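PDB 2RIH: conserved protein with 2 CBS domains from Pyrobaculum aerophilum, which binds AMP through its paired CBS domains, which form a Bateman module, and probably acts as a nucleotide-sensing protein. Local coordinates for residues N78-T86 / H99-K109. Sequence-based numbering, arbitrary orientation.
Sequences NSPITVLDT and HNIRHVVVVNK. With SO4 (sulfate ion), chain C; SO4 (sulfate ion), chain D; SO4 (sulfate ion), chain F.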
# COMPACT_ATOMS: atom_id res chain seq x y z
N ASN A 78 13.38 -3.72 -6.99
CA ASN A 78 13.13 -2.88 -8.16
C ASN A 78 14.07 -1.69 -8.15
O ASN A 78 14.60 -1.33 -7.11
CB ASN A 78 11.69 -2.37 -8.14
CG ASN A 78 10.68 -3.49 -8.10
OD1 ASN A 78 10.59 -4.28 -9.04
ND2 ASN A 78 9.94 -3.59 -7.01
N SER A 79 14.27 -1.09 -9.32
CA SER A 79 15.09 0.11 -9.43
C SER A 79 14.42 1.26 -8.68
O SER A 79 13.19 1.40 -8.75
CB SER A 79 15.30 0.49 -10.89
OG SER A 79 16.33 1.44 -11.02
N PRO A 80 15.21 2.07 -7.95
CA PRO A 80 14.58 3.17 -7.20
C PRO A 80 14.00 4.28 -8.10
O PRO A 80 14.71 4.83 -8.96
CB PRO A 80 15.73 3.72 -6.33
CG PRO A 80 16.79 2.70 -6.37
CD PRO A 80 16.66 2.05 -7.72
N ILE A 81 12.72 4.58 -7.90
CA ILE A 81 12.08 5.73 -8.53
C ILE A 81 12.18 6.87 -7.52
O ILE A 81 11.60 6.82 -6.43
CB ILE A 81 10.60 5.47 -8.90
CG1 ILE A 81 10.45 4.23 -9.80
CG2 ILE A 81 9.98 6.73 -9.56
CD1 ILE A 81 11.36 4.21 -11.05
N THR A 82 12.94 7.90 -7.88
CA THR A 82 13.30 8.94 -6.94
C THR A 82 12.73 10.31 -7.26
O THR A 82 12.41 10.62 -8.41
CB THR A 82 14.83 9.10 -6.85
OG1 THR A 82 15.33 9.56 -8.11
CG2 THR A 82 15.53 7.78 -6.47
N VAL A 83 12.62 11.13 -6.22
CA VAL A 83 12.38 12.56 -6.35
C VAL A 83 13.38 13.27 -5.45
O VAL A 83 13.98 12.66 -4.57
CB VAL A 83 10.94 12.98 -5.95
CG1 VAL A 83 9.94 12.39 -6.93
CG2 VAL A 83 10.62 12.57 -4.51
N LEU A 84 13.57 14.56 -5.69
CA LEU A 84 14.42 15.39 -4.84
C LEU A 84 13.65 15.85 -3.61
O LEU A 84 12.43 16.01 -3.66
CB LEU A 84 14.93 16.61 -5.61
CG LEU A 84 15.88 16.36 -6.77
CD1 LEU A 84 16.01 17.63 -7.62
CD2 LEU A 84 17.26 15.89 -6.28
N ASP A 85 14.37 16.03 -2.50
CA ASP A 85 13.80 16.60 -1.27
C ASP A 85 13.24 18.02 -1.48
O ASP A 85 12.36 18.47 -0.74
CB ASP A 85 14.84 16.59 -0.12
CG ASP A 85 16.14 17.32 -0.47
OD1 ASP A 85 16.41 17.61 -1.66
OD2 ASP A 85 16.92 17.60 0.46
N THR A 86 13.75 18.70 -2.51
CA THR A 86 13.34 20.04 -2.89
C THR A 86 12.25 20.10 -3.98
O THR A 86 11.77 21.18 -4.32
CB THR A 86 14.55 20.82 -3.44
OG1 THR A 86 15.17 20.04 -4.47
CG2 THR A 86 15.56 21.10 -2.33
N HIS A 99 4.31 5.57 -12.74
CA HIS A 99 5.01 4.30 -12.56
C HIS A 99 4.17 3.23 -11.86
O HIS A 99 4.64 2.12 -11.66
CB HIS A 99 6.33 4.52 -11.81
CG HIS A 99 7.36 5.23 -12.64
ND1 HIS A 99 8.31 4.57 -13.38
CD2 HIS A 99 7.55 6.55 -12.88
CE1 HIS A 99 9.06 5.45 -14.01
NE2 HIS A 99 8.62 6.66 -13.73
N ASN A 100 2.92 3.56 -11.53
CA ASN A 100 1.99 2.62 -10.88
C ASN A 100 2.52 2.11 -9.54
O ASN A 100 2.42 0.91 -9.23
CB ASN A 100 1.64 1.45 -11.82
CG ASN A 100 0.98 1.90 -13.10
OD1 ASN A 100 0.21 2.86 -13.10
ND2 ASN A 100 1.25 1.20 -14.20
N ILE A 101 3.07 3.03 -8.75
CA ILE A 101 3.64 2.73 -7.45
C ILE A 101 3.00 3.62 -6.39
O ILE A 101 2.26 4.57 -6.71
CB ILE A 101 5.20 2.87 -7.41
CG1 ILE A 101 5.66 4.28 -7.82
CG2 ILE A 101 5.86 1.81 -8.30
CD1 ILE A 101 7.18 4.41 -8.00
N ARG A 102 3.25 3.29 -5.13
CA ARG A 102 2.63 4.02 -4.03
C ARG A 102 3.66 4.64 -3.11
O ARG A 102 3.32 5.13 -2.04
CB ARG A 102 1.69 3.10 -3.27
CG ARG A 102 0.47 2.72 -4.09
CD ARG A 102 -0.32 1.64 -3.38
NE ARG A 102 0.55 0.51 -3.10
CZ ARG A 102 0.33 -0.40 -2.16
NH1 ARG A 102 -0.78 -0.35 -1.42
NH2 ARG A 102 1.21 -1.37 -1.97
N HIS A 103 4.92 4.61 -3.54
CA HIS A 103 6.03 5.22 -2.81
C HIS A 103 7.00 5.83 -3.80
O HIS A 103 7.00 5.46 -4.97
CB HIS A 103 6.79 4.16 -2.00
CG HIS A 103 5.98 3.53 -0.91
ND1 HIS A 103 5.18 2.43 -1.13
CD2 HIS A 103 5.86 3.83 0.40
CE1 HIS A 103 4.59 2.09 0.01
NE2 HIS A 103 4.98 2.93 0.95
N VAL A 104 7.79 6.78 -3.32
CA VAL A 104 8.97 7.27 -4.03
C VAL A 104 10.09 7.46 -3.02
O VAL A 104 9.85 7.80 -1.85
CB VAL A 104 8.75 8.60 -4.82
CG1 VAL A 104 7.86 8.37 -6.02
CG2 VAL A 104 8.22 9.71 -3.92
N VAL A 105 11.31 7.22 -3.49
CA VAL A 105 12.50 7.44 -2.69
C VAL A 105 12.87 8.91 -2.81
O VAL A 105 13.00 9.43 -3.91
CB VAL A 105 13.65 6.52 -3.17
CG1 VAL A 105 14.94 6.81 -2.40
CG2 VAL A 105 13.25 5.07 -3.01
N VAL A 106 13.00 9.60 -1.67
CA VAL A 106 13.41 11.00 -1.66
C VAL A 106 14.91 11.07 -1.46
O VAL A 106 15.45 10.51 -0.51
CB VAL A 106 12.70 11.81 -0.55
CG1 VAL A 106 13.08 13.28 -0.63
CG2 VAL A 106 11.18 11.65 -0.64
N VAL A 107 15.59 11.77 -2.37
CA VAL A 107 17.04 11.95 -2.30
C VAL A 107 17.38 13.43 -2.37
O VAL A 107 16.53 14.25 -2.74
CB VAL A 107 17.77 11.17 -3.42
CG1 VAL A 107 17.54 9.66 -3.27
CG2 VAL A 107 17.33 11.65 -4.81
N ASN A 108 18.59 13.78 -1.96
CA ASN A 108 19.07 15.15 -2.08
C ASN A 108 19.84 15.34 -3.38
O ASN A 108 20.03 14.38 -4.14
CB ASN A 108 19.91 15.56 -0.85
CG ASN A 108 21.18 14.74 -0.68
OD1 ASN A 108 21.73 14.18 -1.64
ND2 ASN A 108 21.68 14.70 0.55
N LYS A 109 20.29 16.57 -3.64
CA LYS A 109 21.04 16.93 -4.85
C LYS A 109 22.30 16.08 -5.07
O LYS A 109 22.80 15.98 -6.21
CB LYS A 109 21.42 18.41 -4.83
CG LYS A 109 22.21 18.82 -3.59
CD LYS A 109 22.72 20.24 -3.67
CE LYS A 109 23.33 20.67 -2.34
NZ LYS A 109 24.53 19.86 -1.95
S SO4 C . 4.40 -0.06 -3.77
O1 SO4 C . 3.24 0.11 -4.63
O2 SO4 C . 5.11 1.22 -3.69
O3 SO4 C . 4.01 -0.44 -2.42
O4 SO4 C . 5.25 -1.08 -4.35
S SO4 D . 3.07 3.35 4.10
O1 SO4 D . 2.14 3.64 3.03
O2 SO4 D . 3.44 4.59 4.77
O3 SO4 D . 2.45 2.48 5.08
O4 SO4 D . 4.25 2.71 3.57
S SO4 F . -3.95 -0.67 -4.16
O1 SO4 F . -4.88 -1.61 -3.54
O2 SO4 F . -4.65 0.15 -5.12
O3 SO4 F . -3.39 0.19 -3.14
O4 SO4 F . -2.90 -1.41 -4.83
O HOH W 1 18.73 18.73 -2.53
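The beta-alpha-beta unit of the second CBS domain illustrates how one parallel strand pair can serve both the sheet and a nucleotide pocket: strand 82-84 lies parallel to strand 103-107, with helix 89-99 making the crossover between them. Four backbone bonds zip the pair together. Val-105 N donates to Ile-81 O at 3.0 Å, Val-105 O takes Val-83 N, Val-83 O takes Val-107 N at 2.9 Å, and Val-107 O receives Asp-85 N over a more bent path, 143° at the hydrogen. On the helix-covered face, CG2 of Val-83 meets CG2 of Val-104 at 3.8 Å, the two side chains crossing at about a right angle, while Val-91 and Ala-92 of the helix pack over them. Ile-81, just before the strand, packs against His-99 and Ile-101. Its CG1, set beside the backbone N (chi1 -56°), sends CD1 over a face of the His-99 ring, 4.2 Å from the centroid, a CH-pi contact; CD1 of Ile-101 reaches Ile-81 CB at 3.7 Å. Ile-81, Arg-102 and His-103 belong to a site seen with AMP, and sulfate ions occupy the region here. One sulfate is gripped by Arg-102 N, NE and NH2, its O1 lying in the guanidinium plane, and by His-103 ND1, 2.8 Å from O2. With an alanine in place of Arg-102, this sulfate would probably lose the NE and NH2 donors while keeping the backbone N, and Glu-56 of the second subunit its salt-bridge mate. His-103 reaches a second sulfate through NE2, which donates at the ring edge in a nearly straight bond. At the far end of the strands, a water joins the segments, donating to Asp-85 OD1 at 2.7 Å and accepting from Lys-109 N.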